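Long-range contacts in metallo-beta-lactamase (Serratia marcescens, PDB 6K4X), which hydrolyses the beta-lactam ring of antibiotics, as a zinc-dependent beta-lactamase of subclass B3, and here holds a sulfanylbenzoate inhibitor on its two zinc ions: residues 24-29 against 213-218; 70-75 against 172-177; 95-100 against 150-155. All blocks are in the same frame, centred on the assembly; numbering follows the deposited sequence. Where two conformers were deposited one is given.

Contact 1 (24-29 against 213-218). With ZN (zinc ion), chain C; D0U (4-azanyl-2-sulfanyl-benzoic acid), chain E.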
ATOM      1  N   GLY A  24      -9.431   7.938  -6.824  1.00  7.25           N
ATOM      2  CA  GLY A  24      -8.782   8.226  -8.091  1.00  8.80           C
ATOM      3  C   GLY A  24      -7.279   8.343  -7.955  1.00  8.69           C
ATOM      4  O   GLY A  24      -6.554   8.115  -8.930  1.00 10.94           O
ATOM      5  N   GLY A  25      -6.801   8.708  -6.769  1.00  7.67           N
ATOM      6  CA  GLY A  25      -5.405   9.019  -6.583  1.00  8.32           C
ATOM      7  C   GLY A  25      -4.663   8.115  -5.623  1.00  6.96           C
ATOM      8  O   GLY A  25      -3.434   8.207  -5.569  1.00  7.82           O
ATOM      9  N   ILE A  26      -5.364   7.292  -4.825  1.00  6.22           N
ATOM     10  CA  ILE A  26      -4.669   6.440  -3.845  1.00  6.04           C
ATOM     11  C   ILE A  26      -5.239   5.034  -3.939  1.00  5.51           C
ATOM     12  O   ILE A  26      -6.464   4.860  -3.889  1.00  6.21           O
ATOM     13  CB  ILE A  26      -4.781   6.957  -2.401  1.00  6.23           C
ATOM     14  CG1 ILE A  26      -4.195   8.364  -2.237  1.00  6.89           C
ATOM     15  CG2 ILE A  26      -4.129   5.982  -1.446  1.00  6.44           C
ATOM     16  CD1 ILE A  26      -2.689   8.429  -2.350  1.00  7.47           C
ATOM     17  N   SER A  27      -4.363   4.025  -4.035  1.00  5.76           N
ATOM     18  CA  SER A  27      -4.819   2.677  -4.125  1.00  5.65           C
ATOM     19  C   SER A  27      -5.377   2.182  -2.793  1.00  5.71           C
ATOM     20  O   SER A  27      -4.846   2.445  -1.732  1.00  5.97           O
ATOM     21  CB  SER A  27      -3.709   1.765  -4.542  1.00  5.65           C
ATOM     22  OG  SER A  27      -3.250   2.104  -5.835  1.00  6.53           O
ATOM     23  N   ALA A  28      -6.422   1.362  -2.908  1.00  5.94           N
ATOM     24  CA  ALA A  28      -6.869   0.483  -1.855  1.00  6.00           C
ATOM     25  C   ALA A  28      -7.394  -0.763  -2.555  1.00  6.14           C
ATOM     26  O   ALA A  28      -7.959  -0.674  -3.650  1.00  6.61           O
ATOM     27  CB  ALA A  28      -7.916   1.115  -0.958  1.00  6.11           C
ATOM     28  N   VAL A  29      -7.162  -1.924  -1.951  1.00  6.08           N
ATOM     29  CA  VAL A  29      -7.532  -3.169  -2.576  1.00  6.53           C
ATOM     30  C   VAL A  29      -8.361  -3.994  -1.607  1.00  6.66           C
ATOM     31  O   VAL A  29      -7.995  -4.151  -0.438  1.00  6.91           O
ATOM     32  CB  VAL A  29      -6.290  -3.940  -3.053  1.00  7.83           C
ATOM     33  CG1 VAL A  29      -6.567  -5.420  -3.261  1.00  9.11           C
ATOM     34  CG2 VAL A  29      -5.747  -3.323  -4.327  1.00  8.96           C
ATOM     35  N   ALA A 213       0.652  -0.295  -7.045  1.00  6.22           N
ATOM     36  CA  ALA A 213       1.450   0.618  -6.227  1.00  5.85           C
ATOM     37  C   ALA A 213       0.540   1.496  -5.376  1.00  5.81           C
ATOM     38  O   ALA A 213      -0.531   1.890  -5.822  1.00  6.16           O
ATOM     39  CB  ALA A 213       2.337   1.458  -7.098  1.00  6.65           C
ATOM     40  N   ALA A 214       0.992   1.816  -4.163  1.00  5.91           N
ATOM     41  CA  ALA A 214       0.193   2.593  -3.233  1.00  6.33           C
ATOM     42  C   ALA A 214      -0.273   3.911  -3.874  1.00  6.66           C
ATOM     43  O   ALA A 214      -1.431   4.321  -3.715  1.00  6.36           O
ATOM     44  CB  ALA A 214       0.974   2.821  -1.961  1.00  6.90           C
ATOM     45  N   HIS A 215       0.626   4.601  -4.581  1.00  5.82           N
ATOM     46  CA  HIS A 215       0.243   5.621  -5.554  1.00  6.07           C
ATOM     47  C   HIS A 215       0.061   4.937  -6.900  1.00  5.86           C
ATOM     48  O   HIS A 215       1.031   4.480  -7.502  1.00  6.40           O
ATOM     49  CB  HIS A 215       1.304   6.731  -5.641  1.00  6.76           C
ATOM     50  CG  HIS A 215       1.312   7.600  -4.427  1.00  6.10           C
ATOM     51  ND1 HIS A 215       0.427   8.661  -4.268  1.00  6.39           N
ATOM     52  CD2 HIS A 215       2.007   7.525  -3.268  1.00  6.14           C
ATOM     53  CE1 HIS A 215       0.595   9.194  -3.078  1.00  6.39           C
ATOM     54  NE2 HIS A 215       1.565   8.529  -2.435  1.00  6.73           N
ATOM     55  N   PRO A 216      -1.183   4.786  -7.386  1.00  6.25           N
ATOM     56  CA  PRO A 216      -1.431   3.835  -8.469  1.00  6.87           C
ATOM     57  C   PRO A 216      -0.700   4.145  -9.779  1.00  6.55           C
ATOM     58  O   PRO A 216      -0.343   3.240 -10.543  1.00  6.43           O
ATOM     59  CB  PRO A 216      -2.960   3.853  -8.628  1.00  8.22           C
ATOM     60  CG  PRO A 216      -3.398   5.147  -7.985  1.00  7.63           C
ATOM     61  CD  PRO A 216      -2.420   5.377  -6.851  1.00  7.12           C
ATOM     62  N   GLU A 217      -0.445   5.419 -10.015  1.00  6.47           N
ATOM     63  CA  GLU A 217       0.236   5.835 -11.241  1.00  7.19           C
ATOM     64  C   GLU A 217       1.700   5.377 -11.256  1.00  6.89           C
ATOM     65  O   GLU A 217       2.325   5.371 -12.327  1.00  7.17           O
ATOM     66  CB  GLU A 217       0.120   7.345 -11.452  1.00  9.35           C
ATOM     67  CG  GLU A 217       0.978   8.188 -10.543  1.00 11.54           C
ATOM     68  CD  GLU A 217       0.576   8.323  -9.099  1.00 12.69           C
ATOM     69  OE1 GLU A 217      -0.566   7.916  -8.735  1.00 10.95           O
ATOM     70  OE2 GLU A 217       1.461   8.835  -8.350  1.00 15.34           O
ATOM     71  N   VAL A 218       2.264   4.989 -10.113  1.00  7.10           N
ATOM     72  CA  VAL A 218       3.610   4.502 -10.081  1.00  7.26           C
ATOM     73  C   VAL A 218       3.778   3.308 -11.025  1.00  7.82           C
ATOM     74  O   VAL A 218       4.837   3.156 -11.644  1.00 10.48           O
ATOM     75  CB  VAL A 218       4.039   4.185  -8.641  1.00  7.60           C
ATOM     76  CG1 VAL A 218       5.274   3.297  -8.570  1.00  9.70           C
ATOM     77  CG2 VAL A 218       4.283   5.477  -7.889  1.00  8.55           C
TER
HETATM   78 ZN    ZN C 302       1.828   8.520  -0.409  1.00  6.45          ZN
HETATM   79  O2  D0U E 304       3.901   7.697  -0.826  1.00  6.85           O
HETATM   80  C7  D0U E 304       4.786   8.393  -1.371  1.00  6.52           C
HETATM   81  O1  D0U E 304       5.614   7.901  -2.191  1.00  7.73           O
HETATM   82  C3  D0U E 304       4.924   9.841  -1.064  1.00  6.68           C
HETATM   83  C2  D0U E 304       5.786  10.577  -1.923  1.00  7.58           C
HETATM   84  C4  D0U E 304       4.254  10.490  -0.012  1.00  6.72           C
HETATM   85  S1  D0U E 304       3.095   9.861   1.071  1.00  6.27           S
HETATM   86  C5  D0U E 304       4.516  11.868   0.159  1.00  7.61           C
HETATM   87  C6  D0U E 304       5.376  12.590  -0.671  1.00  8.26           C
HETATM   88  N1  D0U E 304       5.577  13.953  -0.491  1.00 11.20           N
HETATM   89  C1  D0U E 304       5.979  11.943  -1.712  1.00  8.04           C
HETATM   90  O   HOH W   1      -1.219   9.408  -6.394  1.00 10.43           O
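Ser-27 and Ala-214 bring the two backbones together, their CA atoms 5.1 Å apart, and a nearly straight hydrogen bond joins Ser-27 N to Ala-214 O. The Ser-27 side chain adds a second bond one residue back. Its OG, anti to its own carbonyl carbon (chi1 -63°), donates to Ala-213 O at 2.7 Å, so that one serine serves two successive carbonyls at the end of strand 210-213. The same OG lies 3.3 Å from CB of Pro-216, whose ring is also approached by the carbonyl of Gly-25, with 3.3 Å between Gly-25 O and Pro-216 CD.

Beside this polar pair, Ile-26 and His-215 run side by side and point the same way; Ile-26 CD1 comes to 3.4 Å from His-215 CE1, obliquely to the ring. His-215 is a second-site zinc ligand, with NE2 2.0 Å from a zinc ion that also takes the inhibitor's O2 and S1. A water in the plane of the imidazole accepts from ND1 at 2.8 Å and donates to Gly-25 O and Glu-217 OE1; the bond to ND1, the nitrogen that does not bind the metal, helps fix the rotation of the ring.

Asp-76 and His-77 of helix 75-78 complete the protein ligands of this zinc. Ile-26 packs on that helix too, while Tyr-20 of strand 18-20 touches both Ser-27 and Pro-216, and Phe-172 of strand 166-173 meets Ser-27 and Ala-214.

Contact 2 (70-75 against 172-177). With ZN (zinc ion), chain B; D0U (4-azanyl-2-sulfanyl-benzoic acid), chain E.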
ATOM      1  N   SER A  70      -1.918  -2.120   6.408  1.00  5.62           N
ATOM      2  CA  SER A  70      -1.359  -0.802   6.141  1.00  5.48           C
ATOM      3  C   SER A  70      -0.023  -0.948   5.424  1.00  5.85           C
ATOM      4  O   SER A  70       0.874  -1.660   5.912  1.00  6.61           O
ATOM      5  CB  SER A  70      -1.187  -0.052   7.434  1.00  5.75           C
ATOM      6  OG  SER A  70      -0.522   1.198   7.233  1.00  6.54           O
ATOM      7  N   THR A  71       0.153  -0.229   4.314  1.00  5.76           N
ATOM      8  CA  THR A  71       1.485  -0.080   3.701  1.00  6.25           C
ATOM      9  C   THR A  71       2.358   0.824   4.583  1.00  6.03           C
ATOM     10  O   THR A  71       3.345   0.383   5.172  1.00  6.00           O
ATOM     11  CB  THR A  71       1.415   0.459   2.264  1.00  6.97           C
ATOM     12  OG1 THR A  71       0.660   1.675   2.264  1.00  7.06           O
ATOM     13  CG2 THR A  71       0.832  -0.546   1.292  1.00  7.42           C
ATOM     14  N   HIS A  72       1.994   2.107   4.683  1.00  6.08           N
ATOM     15  CA  HIS A  72       2.697   2.984   5.583  1.00  6.12           C
ATOM     16  C   HIS A  72       1.780   4.085   6.101  1.00  5.92           C
ATOM     17  O   HIS A  72       0.712   4.372   5.563  1.00  6.14           O
ATOM     18  CB  HIS A  72       3.991   3.553   4.974  1.00  6.17           C
ATOM     19  CG  HIS A  72       3.793   4.620   3.953  1.00  5.40           C
ATOM     20  ND1 HIS A  72       3.693   4.356   2.619  1.00  6.39           N
ATOM     21  CD2 HIS A  72       3.701   5.970   4.072  1.00  5.59           C
ATOM     22  CE1 HIS A  72       3.574   5.493   1.953  1.00  6.54           C
ATOM     23  NE2 HIS A  72       3.551   6.535   2.825  1.00  6.27           N
ATOM     24  N   SER A  73       2.261   4.716   7.176  1.00  6.30           N
ATOM     25  CA  SER A  73       1.468   5.556   8.064  1.00  6.29           C
ATOM     26  C   SER A  73       1.617   7.040   7.736  1.00  6.37           C
ATOM     27  O   SER A  73       2.029   7.830   8.593  1.00  7.17           O
ATOM     28  CB  SER A  73       1.881   5.250   9.474  1.00  7.05           C
ATOM     29  OG  SER A  73       3.298   5.282   9.621  1.00  8.42           O
ATOM     30  N   HIS A  74       1.228   7.406   6.500  1.00  6.13           N
ATOM     31  CA  HIS A  74       1.020   8.809   6.143  1.00  6.40           C
ATOM     32  C   HIS A  74      -0.448   8.999   5.784  1.00  6.34           C
ATOM     33  O   HIS A  74      -1.148   8.043   5.454  1.00  6.80           O
ATOM     34  CB  HIS A  74       1.895   9.244   4.967  1.00  6.21           C
ATOM     35  CG  HIS A  74       3.347   9.243   5.297  1.00  6.29           C
ATOM     36  ND1 HIS A  74       4.329   9.087   4.366  1.00  6.37           N
ATOM     37  CD2 HIS A  74       3.961   9.439   6.482  1.00  6.37           C
ATOM     38  CE1 HIS A  74       5.489   9.158   4.982  1.00  5.70           C
ATOM     39  NE2 HIS A  74       5.297   9.376   6.265  1.00  6.36           N
ATOM     40  N   GLU A  75      -0.903  10.241   5.894  1.00  6.33           N
ATOM     41  CA  GLU A  75      -2.320  10.580   5.806  1.00  6.79           C
ATOM     42  C   GLU A  75      -2.960  10.131   4.492  1.00  6.86           C
ATOM     43  O   GLU A  75      -4.170   9.910   4.461  1.00  7.69           O
ATOM     44  CB  GLU A  75      -2.511  12.075   6.030  1.00  9.05           C
ATOM     45  CG  GLU A  75      -2.023  12.950   4.881  1.00 11.99           C
ATOM     46  CD  GLU A  75      -2.258  14.455   4.935  1.00 17.15           C
ATOM     47  OE1 GLU A  75      -3.336  14.858   5.387  1.00 21.91           O
ATOM     48  OE2 GLU A  75      -1.365  15.225   4.493  1.00 21.51           O
ATOM     49  N   PHE A 172       0.993  -5.569  -3.552  1.00  5.50           N
ATOM     50  CA  PHE A 172       0.588  -4.212  -3.206  1.00  5.36           C
ATOM     51  C   PHE A 172       1.831  -3.521  -2.687  1.00  5.71           C
ATOM     52  O   PHE A 172       2.304  -3.790  -1.585  1.00  6.19           O
ATOM     53  CB  PHE A 172      -0.572  -4.221  -2.212  1.00  5.61           C
ATOM     54  CG  PHE A 172      -1.289  -2.902  -2.085  1.00  6.10           C
ATOM     55  CD1 PHE A 172      -0.653  -1.786  -1.582  1.00  6.95           C
ATOM     56  CD2 PHE A 172      -2.595  -2.774  -2.493  1.00  7.00           C
ATOM     57  CE1 PHE A 172      -1.318  -0.575  -1.459  1.00  7.39           C
ATOM     58  CE2 PHE A 172      -3.258  -1.575  -2.351  1.00  7.60           C
ATOM     59  CZ  PHE A 172      -2.627  -0.475  -1.834  1.00  7.14           C
ATOM     60  N   ALA A 173       2.429  -2.707  -3.552  1.00  5.69           N
ATOM     61  CA  ALA A 173       3.777  -2.183  -3.327  1.00  6.14           C
ATOM     62  C   ALA A 173       3.720  -0.898  -2.496  1.00  6.41           C
ATOM     63  O   ALA A 173       3.117   0.094  -2.912  1.00  7.18           O
ATOM     64  CB  ALA A 173       4.449  -1.965  -4.655  1.00  7.32           C
ATOM     65  N   ASP A 174       4.362  -0.935  -1.333  1.00  5.95           N
ATOM     66  CA  ASP A 174       4.540   0.269  -0.554  1.00  6.24           C
ATOM     67  C   ASP A 174       5.417   1.256  -1.325  1.00  5.53           C
ATOM     68  O   ASP A 174       6.158   0.894  -2.257  1.00  6.45           O
ATOM     69  CB  ASP A 174       5.183  -0.046   0.786  1.00  6.52           C
ATOM     70  CG  ASP A 174       5.125   1.102   1.775  1.00  7.42           C
ATOM     71  OD1 ASP A 174       4.293   1.985   1.585  1.00  8.17           O
ATOM     72  OD2 ASP A 174       5.887   1.024   2.771  1.00  8.39           O
ATOM     73  N   SER A 175       5.311   2.529  -0.945  1.00  6.43           N
ATOM     74  CA  SER A 175       6.182   3.599  -1.445  1.00  6.73           C
ATOM     75  C   SER A 175       7.627   3.365  -1.030  1.00  6.45           C
ATOM     76  O   SER A 175       7.924   3.082   0.120  1.00  7.24           O
ATOM     77  CB  SER A 175       5.696   4.925  -0.961  1.00  6.70           C
ATOM     78  OG  SER A 175       4.351   5.105  -1.354  1.00  7.70           O
ATOM     79  N   LEU A 176       8.531   3.576  -1.995  1.00  6.51           N
ATOM     80  CA  LEU A 176       9.968   3.427  -1.788  1.00  6.45           C
ATOM     81  C   LEU A 176      10.692   4.758  -2.006  1.00  6.77           C
ATOM     82  O   LEU A 176      11.870   4.769  -2.404  1.00  6.98           O
ATOM     83  CB  LEU A 176      10.505   2.382  -2.757  1.00  6.70           C
ATOM     84  CG  LEU A 176       9.850   1.009  -2.690  1.00  7.19           C
ATOM     85  CD1 LEU A 176      10.489   0.077  -3.705  1.00  8.00           C
ATOM     86  CD2 LEU A 176       9.902   0.422  -1.285  1.00  9.42           C
ATOM     87  N   THR A 177       9.996   5.875  -1.773  1.00  6.43           N
ATOM     88  CA  THR A 177      10.450   7.183  -2.199  1.00  6.44           C
ATOM     89  C   THR A 177      11.219   7.905  -1.089  1.00  6.29           C
ATOM     90  O   THR A 177      10.744   8.089   0.037  1.00  7.12           O
ATOM     91  CB  THR A 177       9.248   8.011  -2.637  1.00  6.60           C
ATOM     92  OG1 THR A 177       8.302   7.991  -1.567  1.00  7.71           O
ATOM     93  CG2 THR A 177       8.639   7.491  -3.918  1.00  7.44           C
TER
HETATM   94 ZN    ZN B 301       4.207   8.404   2.420  1.00  6.27          ZN
HETATM   95  O2  D0U E 304       3.901   7.697  -0.826  1.00  6.85           O
HETATM   96  C7  D0U E 304       4.786   8.393  -1.371  1.00  6.52           C
HETATM   97  O1  D0U E 304       5.614   7.901  -2.191  1.00  7.73           O
HETATM   98  C3  D0U E 304       4.924   9.841  -1.064  1.00  6.68           C
HETATM   99  C2  D0U E 304       5.786  10.577  -1.923  1.00  7.58           C
HETATM  100  C4  D0U E 304       4.254  10.490  -0.012  1.00  6.72           C
HETATM  101  S1  D0U E 304       3.095   9.861   1.071  1.00  6.27           S
HETATM  102  C5  D0U E 304       4.516  11.868   0.159  1.00  7.61           C
HETATM  103  C6  D0U E 304       5.376  12.590  -0.671  1.00  8.26           C
HETATM  104  N1  D0U E 304       5.577  13.953  -0.491  1.00 11.20           N
HETATM  105  C1  D0U E 304       5.979  11.943  -1.712  1.00  8.04           C
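The first zinc site and the carboxylate end of the inhibitor pocket are built where His-72 meets Asp-174 and Ser-175. His-72 NE2 binds the zinc ion at 2.0 Å, and the other ring nitrogen, ND1, donates to Asp-174 OD1 at 2.7 Å. This acceptor, carried toward His-72 by a CG anti to the Asp-174 backbone N (chi1 -167°), uses its syn lone pair and lies close to the imidazole plane, although ring and carboxylate are turned 40° apart. The second-shell bond fixes the rotation of the ring and probably makes NE2 a stronger donor to the metal. OD1 also takes a weak bond from Ser-175 N.

His-72 and His-74 are the first two histidines of the HxHxDH motif of the metallo-beta-lactamase fold, carried on the loop between strand 65-69 and helix 75-78; His-150 is the third protein ligand of this zinc, and inhibitor S1 the fourth ligand. Ser-175 OG donates to the inhibitor's O2 at 2.7 Å, and Thr-177 OG1 to its O1 at 2.8 Å, so both carboxylate oxygens are gripped from one loop. Farther from the metal, Thr-71 CG2 lies 3.5 Å from Phe-172 CD1, while Thr-71 OG1 bonds to Asp-41.

Contact 3 (95-100 against 150-155). With ZN (zinc ion), chain B; D0U (4-azanyl-2-sulfanyl-benzoic acid), chain E.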
ATOM      1  N   GLY A  95       3.574  -2.835  10.001  1.00  6.15           N
ATOM      2  CA  GLY A  95       4.926  -3.033  10.460  1.00  6.27           C
ATOM      3  C   GLY A  95       5.107  -2.474  11.856  1.00  6.56           C
ATOM      4  O   GLY A  95       4.510  -1.467  12.223  1.00  7.03           O
ATOM      5  N   ALA A  96       5.964  -3.130  12.653  1.00  6.70           N
ATOM      6  CA  ALA A  96       6.112  -2.831  14.078  1.00  7.29           C
ATOM      7  C   ALA A  96       6.340  -1.348  14.328  1.00  6.65           C
ATOM      8  O   ALA A  96       5.743  -0.804  15.246  1.00  7.06           O
ATOM      9  CB  ALA A  96       7.248  -3.641  14.660  1.00  8.50           C
ATOM     10  N   ALA A  97       7.220  -0.721  13.554  1.00  6.51           N
ATOM     11  CA  ALA A  97       7.630   0.648  13.840  1.00  6.66           C
ATOM     12  C   ALA A  97       6.572   1.671  13.423  1.00  6.77           C
ATOM     13  O   ALA A  97       6.724   2.827  13.752  1.00  8.96           O
ATOM     14  CB  ALA A  97       8.950   0.936  13.153  1.00  7.69           C
ATOM     15  N   ASN A  98       5.539   1.270  12.688  1.00  6.55           N
ATOM     16  CA  ASN A  98       4.459   2.199  12.309  1.00  6.49           C
ATOM     17  C   ASN A  98       3.204   2.025  13.172  1.00  6.67           C
ATOM     18  O   ASN A  98       2.245   2.788  13.020  1.00  6.76           O
ATOM     19  CB  ASN A  98       4.070   2.034  10.838  1.00  6.71           C
ATOM     20  CG  ASN A  98       5.075   2.619   9.861  1.00  6.18           C
ATOM     21  OD1 ASN A  98       6.093   3.198  10.254  1.00  6.73           O
ATOM     22  ND2 ASN A  98       4.792   2.507   8.575  1.00  6.45           N
ATOM     23  N   VAL A  99       3.184   1.040  14.074  1.00  6.73           N
ATOM     24  CA  VAL A  99       1.996   0.813  14.907  1.00  7.67           C
ATOM     25  C   VAL A  99       1.619   2.083  15.679  1.00  7.37           C
ATOM     26  O   VAL A  99       0.447   2.483  15.697  1.00  7.07           O
ATOM     27  CB  VAL A  99       2.208  -0.406  15.830  1.00  7.75           C
ATOM     28  CG1 VAL A  99       1.156  -0.467  16.937  1.00  8.27           C
ATOM     29  CG2 VAL A  99       2.227  -1.704  15.037  1.00  8.30           C
ATOM     30  N   ASP A 100       2.594   2.703  16.346  1.00  7.41           N
ATOM     31  CA  ASP A 100       2.280   3.831  17.180  0.50  8.50           C
ATOM     32  C   ASP A 100       1.749   5.003  16.336  1.00  7.00           C
ATOM     33  O   ASP A 100       0.850   5.725  16.753  1.00  8.19           O
ATOM     34  CB  ASP A 100       3.507   4.217  17.996  0.50 10.09           C
ATOM     35  CG  ASP A 100       3.149   5.141  19.131  0.50 11.98           C
ATOM     36  OD1 ASP A 100       2.321   4.738  19.956  0.50 14.06           O
ATOM     37  OD2 ASP A 100       3.687   6.248  19.151  0.50 14.04           O
ATOM     38  N   HIS A 150      10.986   4.832   3.373  1.00  5.99           N
ATOM     39  CA  HIS A 150      10.013   5.945   3.359  1.00  6.36           C
ATOM     40  C   HIS A 150       9.405   6.141   4.753  1.00  6.22           C
ATOM     41  O   HIS A 150       9.146   7.281   5.158  1.00  6.89           O
ATOM     42  CB  HIS A 150       9.013   5.711   2.242  1.00  6.29           C
ATOM     43  CG  HIS A 150       7.981   6.760   2.076  1.00  5.93           C
ATOM     44  ND1 HIS A 150       8.205   7.880   1.333  1.00  6.02           N
ATOM     45  CD2 HIS A 150       6.698   6.821   2.490  1.00  6.51           C
ATOM     46  CE1 HIS A 150       7.077   8.589   1.282  1.00  6.24           C
ATOM     47  NE2 HIS A 150       6.142   7.987   2.029  1.00  6.66           N
ATOM     48  N   THR A 151       9.183   5.019   5.444  1.00  6.05           N
ATOM     49  CA  THR A 151       8.844   4.986   6.855  1.00  6.30           C
ATOM     50  C   THR A 151       9.523   3.755   7.436  1.00  6.88           C
ATOM     51  O   THR A 151       9.816   2.803   6.705  1.00  6.88           O
ATOM     52  CB  THR A 151       7.328   4.897   7.145  1.00  6.33           C
ATOM     53  OG1 THR A 151       6.842   3.606   6.746  1.00  6.37           O
ATOM     54  CG2 THR A 151       6.512   6.019   6.549  1.00  6.62           C
ATOM     55  N   GLU A 152       9.734   3.740   8.751  1.00  7.14           N
ATOM     56  CA  GLU A 152      10.434   2.597   9.322  1.00  7.67           C
ATOM     57  C   GLU A 152       9.589   1.321   9.271  1.00  6.73           C
ATOM     58  O   GLU A 152      10.138   0.223   9.130  1.00  7.18           O
ATOM     59  CB  GLU A 152      10.800   2.876  10.780  1.00  8.77           C
ATOM     60  CG  GLU A 152      11.934   3.856  10.986  1.00 13.01           C
ATOM     61  CD  GLU A 152      12.490   3.911  12.396  1.00 18.91           C
ATOM     62  OE1 GLU A 152      11.948   3.215  13.262  1.00 20.39           O
ATOM     63  OE2 GLU A 152      13.490   4.644  12.609  1.00 27.51           O
ATOM     64  N   GLY A 153       8.258   1.456   9.375  1.00  6.08           N
ATOM     65  CA  GLY A 153       7.400   0.269   9.440  1.00  6.20           C
ATOM     66  C   GLY A 153       6.703  -0.060   8.128  1.00  5.77           C
ATOM     67  O   GLY A 153       5.734  -0.809   8.138  1.00  6.35           O
ATOM     68  N   GLY A 154       7.220   0.411   6.997  1.00  5.75           N
ATOM     69  CA  GLY A 154       6.584   0.145   5.702  1.00  5.68           C
ATOM     70  C   GLY A 154       6.503  -1.333   5.410  1.00  5.63           C
ATOM     71  O   GLY A 154       7.495  -2.048   5.614  1.00  5.85           O
ATOM     72  N   ILE A 155       5.359  -1.787   4.891  1.00  6.01           N
ATOM     73  CA  ILE A 155       5.154  -3.155   4.498  1.00  5.71           C
ATOM     74  C   ILE A 155       4.600  -3.175   3.082  1.00  5.14           C
ATOM     75  O   ILE A 155       3.653  -2.449   2.749  1.00  6.25           O
ATOM     76  CB  ILE A 155       4.190  -3.895   5.444  1.00  5.97           C
ATOM     77  CG1 ILE A 155       4.712  -3.956   6.882  1.00  6.54           C
ATOM     78  CG2 ILE A 155       3.871  -5.285   4.907  1.00  6.28           C
ATOM     79  CD1 ILE A 155       5.889  -4.868   7.114  1.00  7.72           C
TER
HETATM   80 ZN    ZN B 301       4.207   8.404   2.420  1.00  6.27          ZN
HETATM   81  O2  D0U E 304       3.901   7.697  -0.826  1.00  6.85           O
HETATM   82  C7  D0U E 304       4.786   8.393  -1.371  1.00  6.52           C
HETATM   83  O1  D0U E 304       5.614   7.901  -2.191  1.00  7.73           O
HETATM   84  C3  D0U E 304       4.924   9.841  -1.064  1.00  6.68           C
HETATM   85  C2  D0U E 304       5.786  10.577  -1.923  1.00  7.58           C
HETATM   86  C4  D0U E 304       4.254  10.490  -0.012  1.00  6.72           C
HETATM   87  S1  D0U E 304       3.095   9.861   1.071  1.00  6.27           S
HETATM   88  C5  D0U E 304       4.516  11.868   0.159  1.00  7.61           C
HETATM   89  C6  D0U E 304       5.376  12.590  -0.671  1.00  8.26           C
HETATM   90  N1  D0U E 304       5.577  13.953  -0.491  1.00 11.20           N
HETATM   91  C1  D0U E 304       5.979  11.943  -1.712  1.00  8.04           C
HETATM   92  O   HOH W   2       2.922  -1.154   7.738  1.00  6.70           O
HETATM   93  O   HOH W   3       9.027   4.481  14.613  1.00 29.17           O
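With CG anti to its own carbonyl carbon (chi1 -75°) and chi2 near zero, Asn-98 lays its amide against the turn at Thr-151 to Gly-154, where Thr-151 OG1 sits between its own backbone N and carbonyl carbon (chi1 69°). That turn, a type I beta turn, follows the zinc ligand His-150 and leads into strand 155-163 of the metallo-beta-lactamase fold. Asn-98 ND2 donates to Thr-151 OG1 at 3.0 Å in an almost straight bond that lies in the amide plane. The other end of the amide, OD1, takes a weak bond from Gly-153 N at 2.9 Å. One asparagine thus bonds to both a side chain and a backbone N-H of the turn.

Thr-151 in turn touches the side chain of His-72, consistent with Asn-98 standing one shell beyond the zinc ligands. His-150 NE2 binds the zinc ion at 2.0 Å, and Thr-177 O accepts from its ND1.

At Gly-95 and Gly-153 the backbones close to 4.3 Å between CA atoms. Gly-153 O occupies the place of a side chain on Gly-95, and Asn-98 N that of one on Gly-153; Gly-95 CA makes a CA-H...O contact with Gly-153 O at 3.3 Å. Ile-155 CG1 reaches within 3.5 Å of Gly-95 N. On the solvent side the methyl CB of Ala-97 rests 3.6 Å from CB of Glu-152.

In the fold
All three contacts are mostly buried and each carries a zinc ligand. Contact 2, nearest the chain centre, is wholly buried; contacts 1 and 3 each include exposed residues, Glu-217 in the first, Ala-97 and Glu-152 in the second. Each touches contact 2, but not each other: Ala-214 N makes a probable hydrogen bond to Ala-173 O, and Ile-155 N one to Thr-71 O. Contact 1 joins the loop before strand 29-31 of one sheet to the end of strand 210-213 of the other; contact 2 joins the loop after strand 65-69 to the end of strand 166-173. Contact 2 hydrogen-bonds the inhibitor's carboxylate, contact 1 meets it through zinc, and S1 bridges the two zinc ions.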